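Local coordinates for Ice-binding protein (Flavobacteriaceae bacterium, PDB 5UYT) that probably binds ice and acts as a bacterial antifreeze protein, with right-handed beta-helix domains, each flanked by a long helix, at residues I226-A232 and L403-I409; V245-V249 and T272-A276; L279-Y283 and V383-N387; T377-G381 and E397-R401; L286-T291 and F336-I340. All coordinates share one frame; numbering follows the deposited sequence.

From the N-terminal side, 226-232 opens contact 1, which stays open until 403-409 and so encloses the other four. Contact 2 closes first, over a short loop, pinning the start of helix 270-288 to the strand beside 224-228. The same helix then opens contact 3 at 279-283 and contact 5 at 286-291. Contact 5 closes at 336-340, nested inside contact 3. Contact 4 opens at 377-381 before 383-387 closes contact 3, and itself closes at 397-401, so contacts 3 and 4 cross. Contacts 1 and 4 join neighbouring coils of the beta-helix strand to strand, whereas contacts 2, 3 and 5 fasten three successive parts of the helix along its flank.

Contact 1: residues I226-A232 and L403-I409; sequences IFSGNGA and LSTSGGI
Ser-228 reaches across to the neighbouring coil, where its OG donates to the carbonyl O of Gly-407 at 2.7 Å, tilted 35° from that carbonyl's plane. The two segments are corresponding parts of adjacent coils in a right-handed beta-helix, parallel and in register, with Phe-227 beside Leu-403 and Ser-228 beside Ser-404. Ser-404 N bonds to Phe-227 O (2.9 Å), and Gly-229 N to Ser-404 O (2.8 Å). The ladder carries on round the turn after the strands have ended: Gly-407 N meets Asn-230 O at 2.7 Å, and Ile-409 N meets Ala-232 O at 2.9 Å.

What positions the serine hydroxyl is an ST turn. With OG trans to the backbone N (chi1 -179°), Ser-228 OG also accepts from Asn-230 N at 2.9 Å, so one bond received and one given fix its rotation. Ser-404 forms the same kind of turn on the next coil. A side chain at Gly-231 would collide with Gly-407 and Gly-408, and its backbone angles alone already call for glycine.

Further out, Phe-227 and Leu-403 share the face turned to helix 270-288, where both rest on Leu-279; their own meeting is CB of Phe-227 against CD2 of Leu-403 (3.8 Å). On the serine side Ile-409 fills in below the strand, its CD1 methyl 3.4 Å from Phe-227 O.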
loop_
_atom_site.group_PDB
_atom_site.type_symbol
_atom_site.label_atom_id
_atom_site.label_comp_id
_atom_site.label_asym_id
_atom_site.label_seq_id
_atom_site.Cartn_x
_atom_site.Cartn_y
_atom_site.Cartn_z
ATOM N N ILE A 226 11.128 23.353 -8.264
ATOM C CA ILE A 226 10.252 24.173 -7.415
ATOM C C ILE A 226 9.652 25.215 -8.355
ATOM O O ILE A 226 10.407 26.003 -8.972
ATOM C CB ILE A 226 11.038 24.908 -6.302
ATOM C CG1 ILE A 226 11.874 23.919 -5.480
ATOM C CG2 ILE A 226 10.097 25.720 -5.410
ATOM C CD1 ILE A 226 11.084 23.006 -4.567
ATOM N N PHE A 227 8.337 25.209 -8.492
ATOM C CA PHE A 227 7.703 26.075 -9.490
ATOM C C PHE A 227 6.302 26.480 -9.086
ATOM O O PHE A 227 5.510 25.629 -8.656
ATOM C CB PHE A 227 7.682 25.386 -10.870
ATOM C CG PHE A 227 6.951 26.183 -11.923
ATOM C CD1 PHE A 227 7.570 27.258 -12.547
ATOM C CD2 PHE A 227 5.629 25.882 -12.279
ATOM C CE1 PHE A 227 6.893 28.012 -13.527
ATOM C CE2 PHE A 227 4.950 26.642 -13.248
ATOM C CZ PHE A 227 5.591 27.708 -13.872
ATOM N N SER A 228 5.993 27.775 -9.240
ATOM C CA SER A 228 4.600 28.252 -9.126
ATOM C C SER A 228 4.111 28.822 -10.450
ATOM O O SER A 228 4.815 29.620 -11.091
ATOM C CB SER A 228 4.424 29.343 -8.048
ATOM O OG SER A 228 3.025 29.716 -8.011
ATOM N N GLY A 229 2.908 28.433 -10.854
ATOM C CA GLY A 229 2.243 29.144 -11.961
ATOM C C GLY A 229 1.864 30.576 -11.623
ATOM O O GLY A 229 1.648 31.411 -12.538
ATOM N N ASN A 230 1.724 30.890 -10.331
ATOM C CA ASN A 230 1.249 32.236 -9.929
ATOM C C ASN A 230 1.518 32.473 -8.444
ATOM O O ASN A 230 0.851 31.863 -7.596
ATOM C CB ASN A 230 -0.262 32.385 -10.225
ATOM C CG ASN A 230 -0.777 33.797 -10.024
ATOM O OD1 ASN A 230 -0.239 34.578 -9.253
ATOM N ND2 ASN A 230 -1.818 34.135 -10.747
ATOM N N GLY A 231 2.455 33.368 -8.140
ATOM C CA GLY A 231 2.746 33.739 -6.753
ATOM C C GLY A 231 4.246 33.787 -6.514
ATOM O O GLY A 231 5.005 33.071 -7.175
ATOM N N ALA A 232 4.654 34.587 -5.528
ATOM C CA ALA A 232 6.079 34.773 -5.249
ATOM C C ALA A 232 6.729 33.448 -4.871
ATOM O O ALA A 232 6.121 32.648 -4.180
ATOM C CB ALA A 232 6.261 35.768 -4.118
ATOM N N LEU A 403 5.293 21.699 -7.024
ATOM C CA LEU A 403 4.759 22.584 -8.034
ATOM C C LEU A 403 3.408 23.067 -7.511
ATOM O O LEU A 403 2.754 22.332 -6.792
ATOM C CB LEU A 403 4.535 21.829 -9.372
ATOM C CG LEU A 403 5.698 20.884 -9.762
ATOM C CD1 LEU A 403 5.281 20.069 -10.958
ATOM C CD2 LEU A 403 6.898 21.725 -10.173
ATOM N N SER A 404 3.013 24.291 -7.837
ATOM C CA SER A 404 1.641 24.718 -7.560
ATOM C C SER A 404 1.148 25.490 -8.743
ATOM O O SER A 404 1.866 26.358 -9.280
ATOM C CB SER A 404 1.499 25.622 -6.320
ATOM O OG SER A 404 0.103 25.966 -6.180
ATOM N N THR A 405 -0.088 25.210 -9.123
ATOM C CA THR A 405 -0.713 25.935 -10.221
ATOM C C THR A 405 -0.917 27.386 -9.852
ATOM O O THR A 405 -0.939 28.286 -10.728
ATOM C CB THR A 405 -2.081 25.346 -10.562
ATOM O OG1 THR A 405 -2.942 25.489 -9.425
ATOM C CG2 THR A 405 -1.953 23.910 -10.973
ATOM N N SER A 406 -1.152 27.618 -8.572
ATOM C CA SER A 406 -1.466 28.942 -8.090
ATOM C C SER A 406 -1.213 29.024 -6.597
ATOM O O SER A 406 -1.735 28.248 -5.809
ATOM C CB SER A 406 -2.908 29.323 -8.400
ATOM O OG SER A 406 -3.070 30.661 -8.030
ATOM N N GLY A 407 -0.396 29.979 -6.198
ATOM C CA GLY A 407 -0.055 30.051 -4.810
ATOM C C GLY A 407 1.407 30.342 -4.676
ATOM O O GLY A 407 2.247 29.805 -5.414
ATOM N N GLY A 408 1.712 31.183 -3.709
ATOM C CA GLY A 408 3.105 31.466 -3.392
ATOM C C GLY A 408 3.794 30.267 -2.780
ATOM O O GLY A 408 3.138 29.337 -2.272
ATOM N N ILE A 409 5.119 30.264 -2.848
ATOM C CA ILE A 409 5.904 29.138 -2.327
ATOM C C ILE A 409 7.051 29.717 -1.504
ATOM O O ILE A 409 7.781 30.606 -1.988
ATOM C CB ILE A 409 6.511 28.247 -3.456
ATOM C CG1 ILE A 409 5.419 27.631 -4.361
ATOM C CG2 ILE A 409 7.406 27.143 -2.873
ATOM C CD1 ILE A 409 6.032 26.835 -5.524
#

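Contact 2: residues V245-V249 and T272-A276; sequences VGTNV and TAQAA
Asn-248 and Thr-272 meet through one short polar bond: Thr-272 OG1 donates to Asn-248 OD1 at 2.7 Å. The hydroxyl comes in at 135° to the C=O direction of the amide and lies only 15° from its plane. This is the close-packed part of the contact, where a coil of the beta-helix leaves its strand beside the first turns of helix 270-288. The amide carbon CG of Asn-248 rides 3.5 Å from Thr-272 O, and the Thr-272 methyl CG2 rests 3.7 Å from Thr-247 O. Thr-272 holds OG1 between its own N and carbonyl carbon (chi1 67°), leaving CG2 turned to the strand. There is little room beside it, for a side chain at Gly-246 would crowd that methyl.

The other half of the amide is held more loosely. ND2 of Asn-248 has the methyl CB of Ala-276 for a neighbour, 3.9 Å away, and the partly exposed Ala-273 lies next to it.

Thr-272 OG1 also accepts from the backbone N of Asp-269, just ahead of the helix. One hydroxyl thus links the approach to the helix with the coil beneath it, giving its proton to the amide and taking one from the backbone.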
loop_
_atom_site.group_PDB
_atom_site.type_symbol
_atom_site.label_atom_id
_atom_site.label_comp_id
_atom_site.label_asym_id
_atom_site.label_seq_id
_atom_site.Cartn_x
_atom_site.Cartn_y
_atom_site.Cartn_z
ATOM N N VAL A 245 14.141 26.573 -10.979
ATOM C CA VAL A 245 13.183 27.108 -10.014
ATOM C C VAL A 245 12.602 28.374 -10.617
ATOM O O VAL A 245 13.286 29.070 -11.375
ATOM C CB VAL A 245 13.806 27.388 -8.612
ATOM C CG1 VAL A 245 14.354 26.097 -7.989
ATOM C CG2 VAL A 245 14.898 28.472 -8.667
ATOM N N GLY A 246 11.337 28.683 -10.321
ATOM C CA GLY A 246 10.822 29.986 -10.759
ATOM C C GLY A 246 9.326 30.123 -10.549
ATOM O O GLY A 246 8.662 29.160 -10.130
ATOM N N THR A 247 8.827 31.339 -10.767
ATOM C CA THR A 247 7.387 31.563 -10.832
ATOM C C THR A 247 6.989 32.228 -12.150
ATOM O O THR A 247 7.752 33.028 -12.723
ATOM C CB THR A 247 6.856 32.370 -9.631
ATOM O OG1 THR A 247 5.453 32.519 -9.797
ATOM C CG2 THR A 247 7.511 33.766 -9.535
ATOM N N ASN A 248 5.797 31.886 -12.645
ATOM C CA ASN A 248 5.249 32.592 -13.808
ATOM C C ASN A 248 4.531 33.911 -13.496
ATOM O O ASN A 248 4.194 34.669 -14.417
ATOM C CB ASN A 248 4.341 31.710 -14.665
ATOM C CG ASN A 248 4.250 32.226 -16.103
ATOM O OD1 ASN A 248 5.265 32.612 -16.694
ATOM N ND2 ASN A 248 3.031 32.305 -16.647
ATOM N N VAL A 249 4.264 34.199 -12.226
ATOM C CA VAL A 249 3.706 35.514 -11.851
ATOM C C VAL A 249 4.323 35.939 -10.526
ATOM O O VAL A 249 4.102 35.284 -9.506
ATOM C CB VAL A 249 2.161 35.533 -11.701
ATOM C CG1 VAL A 249 1.669 36.983 -11.518
ATOM C CG2 VAL A 249 1.465 34.886 -12.900
ATOM N N THR A 272 9.068 29.885 -17.938
ATOM C CA THR A 272 8.046 29.800 -16.884
ATOM C C THR A 272 6.630 29.786 -17.500
ATOM O O THR A 272 5.742 29.147 -16.955
ATOM C CB THR A 272 8.160 30.914 -15.813
ATOM O OG1 THR A 272 7.867 32.188 -16.395
ATOM C CG2 THR A 272 9.562 30.919 -15.167
ATOM N N ALA A 273 6.428 30.496 -18.624
ATOM C CA ALA A 273 5.116 30.516 -19.269
ATOM C C ALA A 273 4.750 29.125 -19.787
ATOM O O ALA A 273 3.607 28.665 -19.595
ATOM C CB ALA A 273 5.047 31.579 -20.387
ATOM N N GLN A 274 5.722 28.445 -20.399
ATOM C CA GLN A 274 5.501 27.104 -20.946
ATOM C C GLN A 274 5.330 26.085 -19.831
ATOM O O GLN A 274 4.479 25.169 -19.929
ATOM C CB GLN A 274 6.634 26.681 -21.898
ATOM C CG GLN A 274 6.407 25.310 -22.553
ATOM C CD GLN A 274 5.187 25.274 -23.469
ATOM O OE1 GLN A 274 4.929 26.203 -24.220
ATOM N NE2 GLN A 274 4.440 24.183 -23.415
ATOM N N ALA A 275 6.135 26.240 -18.774
ATOM C CA ALA A 275 5.990 25.382 -17.600
ATOM C C ALA A 275 4.588 25.532 -16.980
ATOM O O ALA A 275 4.003 24.540 -16.550
ATOM C CB ALA A 275 7.071 25.658 -16.573
ATOM N N ALA A 276 4.077 26.754 -16.896
ATOM C CA ALA A 276 2.744 26.959 -16.290
ATOM C C ALA A 276 1.646 26.228 -17.085
ATOM O O ALA A 276 0.736 25.631 -16.502
ATOM C CB ALA A 276 2.407 28.455 -16.190
#

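Contact 3: residues L279-Y283 and V383-N387; sequences LNNAY and VIGNN
Tyr-283 and Ile-384 are brought together by their first torsions: the tyrosine ring extends opposite its backbone N (chi1 -176°), while Ile-384 turns its branch CG2 back toward the helix. Here helix 270-288 lies across a strand of the right-handed beta-helix, the two local axes 9.3 Å apart and nearly perpendicular at 97°. The tyrosine ring reaches over the end of the strand and crosses the side chain of Asn-386 at about a right angle. Its edge atom CD1 stands 3.6 Å from Ile-384 O, which lies in the ring plane, and 3.7 Å from Ile-384 CG2. Farther along the ring, CZ touches CB of Asn-386 at 3.3 Å. Replacing Tyr-283 by alanine would probably open a gap over Asn-386 and leave one side of Ile-384 uncovered. Ile-384 also fits between other helix residues, its CD1 against CB of Ala-282 at 3.8 Å. Packing is also tight at its branch methyl: Leu-279 slides past in the opposite direction and brings CD1 to 3.3 Å from Ile-384 CG2, closer than usual for two methyl groups.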
loop_
_atom_site.group_PDB
_atom_site.type_symbol
_atom_site.label_atom_id
_atom_site.label_comp_id
_atom_site.label_asym_id
_atom_site.label_seq_id
_atom_site.Cartn_x
_atom_site.Cartn_y
_atom_site.Cartn_z
ATOM N N LEU A 279 2.083 22.504 -16.433
ATOM C CA LEU A 279 1.635 22.179 -15.068
ATOM C C LEU A 279 0.108 22.062 -15.020
ATOM O O LEU A 279 -0.411 21.105 -14.445
ATOM C CB LEU A 279 2.102 23.232 -14.062
ATOM C CG LEU A 279 1.694 23.014 -12.601
ATOM C CD1 LEU A 279 2.326 21.727 -12.078
ATOM C CD2 LEU A 279 2.214 24.185 -11.767
ATOM N N ASN A 280 -0.617 23.017 -15.609
ATOM C CA ASN A 280 -2.070 22.914 -15.636
ATOM C C ASN A 280 -2.539 21.657 -16.352
ATOM O O ASN A 280 -3.493 21.002 -15.903
ATOM C CB ASN A 280 -2.717 24.136 -16.320
ATOM C CG ASN A 280 -2.552 25.397 -15.508
ATOM O OD1 ASN A 280 -2.098 25.351 -14.364
ATOM N ND2 ASN A 280 -2.881 26.533 -16.102
ATOM N N ASN A 281 -1.882 21.317 -17.461
ATOM C CA ASN A 281 -2.279 20.109 -18.204
ATOM C C ASN A 281 -2.096 18.848 -17.339
ATOM O O ASN A 281 -2.991 17.982 -17.304
ATOM C CB ASN A 281 -1.508 19.939 -19.506
ATOM C CG ASN A 281 -1.806 21.022 -20.541
ATOM O OD1 ASN A 281 -2.894 21.592 -20.593
ATOM N ND2 ASN A 281 -0.817 21.280 -21.404
ATOM N N ALA A 282 -0.961 18.760 -16.643
ATOM C CA ALA A 282 -0.669 17.613 -15.781
ATOM C C ALA A 282 -1.676 17.527 -14.616
ATOM O O ALA A 282 -2.153 16.431 -14.277
ATOM C CB ALA A 282 0.766 17.679 -15.255
ATOM N N TYR A 283 -1.985 18.666 -13.995
ATOM C CA TYR A 283 -2.933 18.654 -12.883
ATOM C C TYR A 283 -4.304 18.121 -13.337
ATOM O O TYR A 283 -4.883 17.233 -12.701
ATOM C CB TYR A 283 -3.068 20.048 -12.244
ATOM C CG TYR A 283 -3.973 20.068 -11.032
ATOM C CD1 TYR A 283 -3.456 19.843 -9.742
ATOM C CD2 TYR A 283 -5.318 20.325 -11.167
ATOM C CE1 TYR A 283 -4.299 19.861 -8.625
ATOM C CE2 TYR A 283 -6.179 20.337 -10.072
ATOM C CZ TYR A 283 -5.663 20.105 -8.808
ATOM O OH TYR A 283 -6.548 20.153 -7.753
ATOM N N VAL A 383 4.768 16.647 -6.658
ATOM C CA VAL A 383 3.573 17.157 -5.998
ATOM C C VAL A 383 3.084 18.293 -6.874
ATOM O O VAL A 383 3.842 19.209 -7.224
ATOM C CB VAL A 383 3.864 17.773 -4.610
ATOM C CG1 VAL A 383 2.549 18.286 -4.002
ATOM C CG2 VAL A 383 4.529 16.779 -3.702
ATOM N N ILE A 384 1.807 18.224 -7.237
ATOM C CA ILE A 384 1.197 19.321 -7.969
ATOM C C ILE A 384 0.017 19.807 -7.179
ATOM O O ILE A 384 -1.041 19.159 -7.163
ATOM C CB ILE A 384 0.715 18.898 -9.343
ATOM C CG1 ILE A 384 1.837 18.192 -10.105
ATOM C CG2 ILE A 384 0.209 20.137 -10.095
ATOM C CD1 ILE A 384 1.481 17.914 -11.545
ATOM N N GLY A 385 0.227 20.943 -6.528
ATOM C CA GLY A 385 -0.775 21.590 -5.712
ATOM C C GLY A 385 -1.586 22.532 -6.577
ATOM O O GLY A 385 -1.216 22.844 -7.725
ATOM N N ASN A 386 -2.707 22.978 -6.014
ATOM C CA ASN A 386 -3.679 23.785 -6.743
ATOM C C ASN A 386 -4.317 24.773 -5.787
ATOM O O ASN A 386 -4.899 24.356 -4.770
ATOM C CB ASN A 386 -4.775 22.885 -7.324
ATOM C CG ASN A 386 -5.811 23.652 -8.134
ATOM O OD1 ASN A 386 -7.022 23.529 -7.880
ATOM N ND2 ASN A 386 -5.363 24.399 -9.138
ATOM N N ASN A 387 -4.224 26.055 -6.114
ATOM C CA ASN A 387 -4.810 27.130 -5.328
ATOM C C ASN A 387 -4.524 27.030 -3.833
ATOM O O ASN A 387 -5.418 26.774 -3.030
ATOM C CB ASN A 387 -6.314 27.220 -5.617
ATOM C CG ASN A 387 -6.586 27.533 -7.067
ATOM O OD1 ASN A 387 -5.786 28.210 -7.719
ATOM N ND2 ASN A 387 -7.683 27.021 -7.594
#

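Contact 4: residues T377-G381 and E397-R401; sequences TKFKG and EIEGR
Lys-380 crosses Glu-399 of the adjoining coil at a slant and can be followed atom by atom. CB lies 4.0 Å from the backbone O of Glu-399; CG is about as far from the carboxylate atom OE1 of the same residue. CD and then CE come nearer, CE at 3.6 Å from OE1. The last torsion bends the chain (chi4 55°) and takes NZ away, leaving it 4.9 Å from Glu-399 OE1, beyond a salt bridge, and hydrogen-bonded to Val-352 O instead. Lys-378 and Glu-397, side by side and pointing the same way, likewise touch through carbon, CE to OE1 at 3.6 Å. Underneath, the parallel ladder runs through, for example Phe-379 N to Glu-397 O at 2.8 Å, and is most bent at its last rung, where Arg-401 N meets Gly-381 O at the corner. On the other face Phe-379 meets the ring of Trp-365. Strand 378-380 lies between strands 351-355 and 397-404 in the wall of the beta-helix, and just past Gly-381 the chain enters strand 382-385, beneath helix 270-288.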
loop_
_atom_site.group_PDB
_atom_site.type_symbol
_atom_site.label_atom_id
_atom_site.label_comp_id
_atom_site.label_asym_id
_atom_site.label_seq_id
_atom_site.Cartn_x
_atom_site.Cartn_y
_atom_site.Cartn_z
ATOM N N THR A 377 11.139 16.581 6.795
ATOM C CA THR A 377 10.372 15.589 6.004
ATOM C C THR A 377 11.189 15.116 4.791
ATOM O O THR A 377 11.917 15.904 4.198
ATOM C CB THR A 377 9.038 16.194 5.593
ATOM O OG1 THR A 377 8.252 16.336 6.805
ATOM C CG2 THR A 377 8.317 15.317 4.563
ATOM N N LYS A 378 11.125 13.816 4.506
ATOM C CA LYS A 378 11.814 13.234 3.353
ATOM C C LYS A 378 10.710 12.890 2.372
ATOM O O LYS A 378 10.024 11.848 2.516
ATOM C CB LYS A 378 12.650 11.994 3.746
ATOM C CG LYS A 378 13.806 12.368 4.677
ATOM C CD LYS A 378 14.668 11.170 5.052
ATOM C CE LYS A 378 15.937 11.683 5.750
ATOM N NZ LYS A 378 16.696 10.508 6.235
ATOM N N PHE A 379 10.514 13.764 1.393
ATOM C CA PHE A 379 9.379 13.625 0.481
ATOM C C PHE A 379 9.859 13.101 -0.869
ATOM O O PHE A 379 10.998 13.407 -1.289
ATOM C CB PHE A 379 8.595 14.965 0.312
ATOM C CG PHE A 379 7.095 14.755 0.080
ATOM C CD1 PHE A 379 6.266 14.462 1.163
ATOM C CD2 PHE A 379 6.547 14.784 -1.203
ATOM C CE1 PHE A 379 4.897 14.202 0.995
ATOM C CE2 PHE A 379 5.180 14.523 -1.385
ATOM C CZ PHE A 379 4.367 14.236 -0.297
ATOM N N LYS A 380 9.014 12.313 -1.544
ATOM C CA LYS A 380 9.389 11.716 -2.838
ATOM C C LYS A 380 8.217 11.821 -3.799
ATOM O O LYS A 380 7.061 11.643 -3.401
ATOM C CB LYS A 380 9.836 10.248 -2.676
ATOM C CG LYS A 380 11.118 10.169 -1.819
ATOM C CD LYS A 380 11.737 8.787 -1.727
ATOM C CE LYS A 380 12.927 8.764 -0.745
ATOM N NZ LYS A 380 12.563 9.282 0.630
ATOM N N GLY A 381 8.539 12.108 -5.049
ATOM C CA GLY A 381 7.537 12.170 -6.120
ATOM C C GLY A 381 7.294 13.600 -6.570
ATOM O O GLY A 381 7.933 14.527 -6.056
ATOM N N GLU A 397 13.946 17.226 2.492
ATOM C CA GLU A 397 14.647 16.686 1.314
ATOM C C GLU A 397 13.547 16.264 0.365
ATOM O O GLU A 397 12.588 15.596 0.785
ATOM C CB GLU A 397 15.483 15.460 1.724
ATOM C CG GLU A 397 16.601 15.843 2.697
ATOM C CD GLU A 397 17.366 14.648 3.256
ATOM O OE1 GLU A 397 17.045 13.509 2.896
ATOM O OE2 GLU A 397 18.299 14.887 4.051
ATOM N N ILE A 398 13.658 16.674 -0.899
ATOM C CA ILE A 398 12.705 16.270 -1.944
ATOM C C ILE A 398 13.473 15.536 -3.068
ATOM O O ILE A 398 14.489 16.038 -3.587
ATOM C CB ILE A 398 11.997 17.529 -2.536
ATOM C CG1 ILE A 398 10.972 18.104 -1.523
ATOM C CG2 ILE A 398 11.285 17.239 -3.879
ATOM C CD1 ILE A 398 11.013 19.616 -1.544
ATOM N N GLU A 399 13.022 14.325 -3.390
ATOM C CA GLU A 399 13.470 13.621 -4.594
ATOM C C GLU A 399 12.234 13.647 -5.476
ATOM O O GLU A 399 11.297 12.857 -5.291
ATOM C CB GLU A 399 13.902 12.196 -4.262
ATOM C CG GLU A 399 14.419 11.367 -5.409
ATOM C CD GLU A 399 14.693 9.921 -5.001
ATOM O OE1 GLU A 399 14.600 9.620 -3.776
ATOM O OE2 GLU A 399 15.037 9.079 -5.896
ATOM N N GLY A 400 12.219 14.597 -6.401
ATOM C CA GLY A 400 11.005 14.831 -7.198
ATOM C C GLY A 400 10.867 16.333 -7.382
ATOM O O GLY A 400 11.822 16.996 -7.696
ATOM N N ARG A 401 9.654 16.866 -7.196
ATOM C CA ARG A 401 9.429 18.298 -7.412
ATOM C C ARG A 401 8.230 18.762 -6.629
ATOM O O ARG A 401 7.363 17.975 -6.305
ATOM C CB ARG A 401 9.291 18.689 -8.901
ATOM C CG ARG A 401 8.437 17.788 -9.752
ATOM C CD ARG A 401 8.582 18.110 -11.264
ATOM N NE ARG A 401 9.835 17.660 -11.912
ATOM C CZ ARG A 401 10.151 16.388 -12.172
ATOM N NH1 ARG A 401 9.332 15.351 -11.826
ATOM N NH2 ARG A 401 11.290 16.111 -12.808
#

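Contact 5: residues L286-T291 and F336-I340; sequences LNTLPT and FVIKI
Leu-286 and Leu-289 form the apolar part of the contact, closing on Val-337 from the helix end. Leu-286 CD2 and Leu-289 CD1 each meet the same methyl, Val-337 CG2, at 3.9 Å, the second leucine crossing the valine at about a right angle. The polar part belongs to Lys-339. Its chain kinks at the third torsion (chi3 -74°), passes CD 3.5 Å from Leu-286 O, and delivers NZ to two acceptors. One is Leu-289 O at 2.8 Å, met almost head-on at 174°; the other is Thr-291 OG1 at 3.0 Å. Lying just past the C-terminal end of the helix, the ammonium group is probably stabilised by the partial negative charge there. A methionine in place of Lys-339 would probably leave Leu-289 O and the Thr-291 hydroxyl without their donor and the chain after the helix less firmly held. Such a long helix laid along the flank of a beta-solenoid is characteristic of this ice-binding family, and here its last turn packs on strand 336-340 while the residues that follow are hydrogen-bonded to it.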
loop_
_atom_site.group_PDB
_atom_site.type_symbol
_atom_site.label_atom_id
_atom_site.label_comp_id
_atom_site.label_asym_id
_atom_site.label_seq_id
_atom_site.Cartn_x
_atom_site.Cartn_y
_atom_site.Cartn_z
ATOM N N LEU A 286 -4.208 14.366 -13.895
ATOM C CA LEU A 286 -4.187 13.614 -12.628
ATOM C C LEU A 286 -5.563 13.646 -11.951
ATOM O O LEU A 286 -6.092 12.607 -11.495
ATOM C CB LEU A 286 -3.130 14.182 -11.681
ATOM C CG LEU A 286 -1.661 13.927 -12.031
ATOM C CD1 LEU A 286 -0.746 14.635 -11.038
ATOM C CD2 LEU A 286 -1.361 12.420 -12.091
ATOM N N ASN A 287 -6.155 14.849 -11.923
ATOM C CA ASN A 287 -7.486 15.046 -11.329
ATOM C C ASN A 287 -8.561 14.138 -11.923
ATOM O O ASN A 287 -9.481 13.713 -11.205
ATOM C CB ASN A 287 -7.921 16.522 -11.425
ATOM C CG ASN A 287 -8.981 16.874 -10.401
ATOM O OD1 ASN A 287 -8.908 16.432 -9.254
ATOM N ND2 ASN A 287 -9.968 17.658 -10.804
ATOM N N THR A 288 -8.452 13.835 -13.219
ATOM C CA THR A 288 -9.473 13.051 -13.922
ATOM C C THR A 288 -9.194 11.517 -14.024
ATOM O O THR A 288 -10.033 10.759 -14.507
ATOM C CB THR A 288 -9.865 13.664 -15.305
ATOM O OG1 THR A 288 -8.718 13.782 -16.139
ATOM C CG2 THR A 288 -10.504 15.072 -15.151
ATOM N N LEU A 289 -8.028 11.057 -13.567
ATOM C CA LEU A 289 -7.790 9.606 -13.436
ATOM C C LEU A 289 -8.826 9.004 -12.500
ATOM O O LEU A 289 -9.043 9.518 -11.413
ATOM C CB LEU A 289 -6.387 9.291 -12.840
ATOM C CG LEU A 289 -5.207 9.466 -13.803
ATOM C CD1 LEU A 289 -3.862 9.436 -13.061
ATOM C CD2 LEU A 289 -5.266 8.435 -14.952
ATOM N N PRO A 290 -9.440 7.886 -12.909
ATOM C CA PRO A 290 -10.398 7.154 -12.042
ATOM C C PRO A 290 -9.758 6.641 -10.762
ATOM O O PRO A 290 -8.617 6.159 -10.788
ATOM C CB PRO A 290 -10.863 5.976 -12.922
ATOM C CG PRO A 290 -10.381 6.295 -14.297
ATOM C CD PRO A 290 -9.204 7.205 -14.188
ATOM N N THR A 291 -10.476 6.761 -9.644
ATOM C CA THR A 291 -9.969 6.282 -8.348
ATOM C C THR A 291 -10.056 4.754 -8.309
ATOM O O THR A 291 -11.105 4.196 -8.647
ATOM C CB THR A 291 -10.849 6.836 -7.212
ATOM O OG1 THR A 291 -10.661 8.249 -7.163
ATOM C CG2 THR A 291 -10.475 6.234 -5.846
ATOM N N PHE A 336 2.352 5.399 -9.125
ATOM C CA PHE A 336 1.482 5.629 -7.985
ATOM C C PHE A 336 0.923 7.024 -8.132
ATOM O O PHE A 336 1.693 7.998 -8.292
ATOM C CB PHE A 336 2.299 5.592 -6.696
ATOM C CG PHE A 336 3.045 4.306 -6.483
ATOM C CD1 PHE A 336 2.530 3.344 -5.610
ATOM C CD2 PHE A 336 4.267 4.066 -7.132
ATOM C CE1 PHE A 336 3.236 2.152 -5.389
ATOM C CE2 PHE A 336 4.966 2.872 -6.908
ATOM C CZ PHE A 336 4.453 1.927 -6.046
ATOM N N VAL A 337 -0.397 7.161 -8.067
ATOM C CA VAL A 337 -0.972 8.496 -8.065
ATOM C C VAL A 337 -1.788 8.667 -6.791
ATOM O O VAL A 337 -2.620 7.826 -6.468
ATOM C CB VAL A 337 -1.839 8.757 -9.317
ATOM C CG1 VAL A 337 -2.634 10.066 -9.156
ATOM C CG2 VAL A 337 -0.958 8.829 -10.587
ATOM N N ILE A 338 -1.541 9.754 -6.062
ATOM C CA ILE A 338 -2.257 10.012 -4.781
ATOM C C ILE A 338 -3.008 11.331 -4.942
ATOM O O ILE A 338 -2.389 12.392 -5.032
ATOM C CB ILE A 338 -1.262 10.056 -3.589
ATOM C CG1 ILE A 338 -0.600 8.659 -3.487
ATOM C CG2 ILE A 338 -2.007 10.363 -2.270
ATOM C CD1 ILE A 338 0.567 8.572 -2.530
ATOM N N LYS A 339 -4.330 11.254 -5.074
ATOM C CA LYS A 339 -5.161 12.444 -5.259
ATOM C C LYS A 339 -5.641 12.861 -3.867
ATOM O O LYS A 339 -6.205 12.038 -3.126
ATOM C CB LYS A 339 -6.401 12.109 -6.121
ATOM C CG LYS A 339 -6.095 11.582 -7.513
ATOM C CD LYS A 339 -7.355 11.561 -8.388
ATOM C CE LYS A 339 -8.265 10.432 -7.955
ATOM N NZ LYS A 339 -9.487 10.409 -8.812
ATOM N N ILE A 340 -5.477 14.135 -3.525
ATOM C CA ILE A 340 -5.888 14.629 -2.189
ATOM C C ILE A 340 -6.894 15.761 -2.405
ATOM O O ILE A 340 -6.571 16.748 -3.097
ATOM C CB ILE A 340 -4.635 15.108 -1.378
ATOM C CG1 ILE A 340 -3.713 13.924 -1.061
ATOM C CG2 ILE A 340 -5.079 15.854 -0.113
ATOM C CD1 ILE A 340 -2.376 14.341 -0.413
#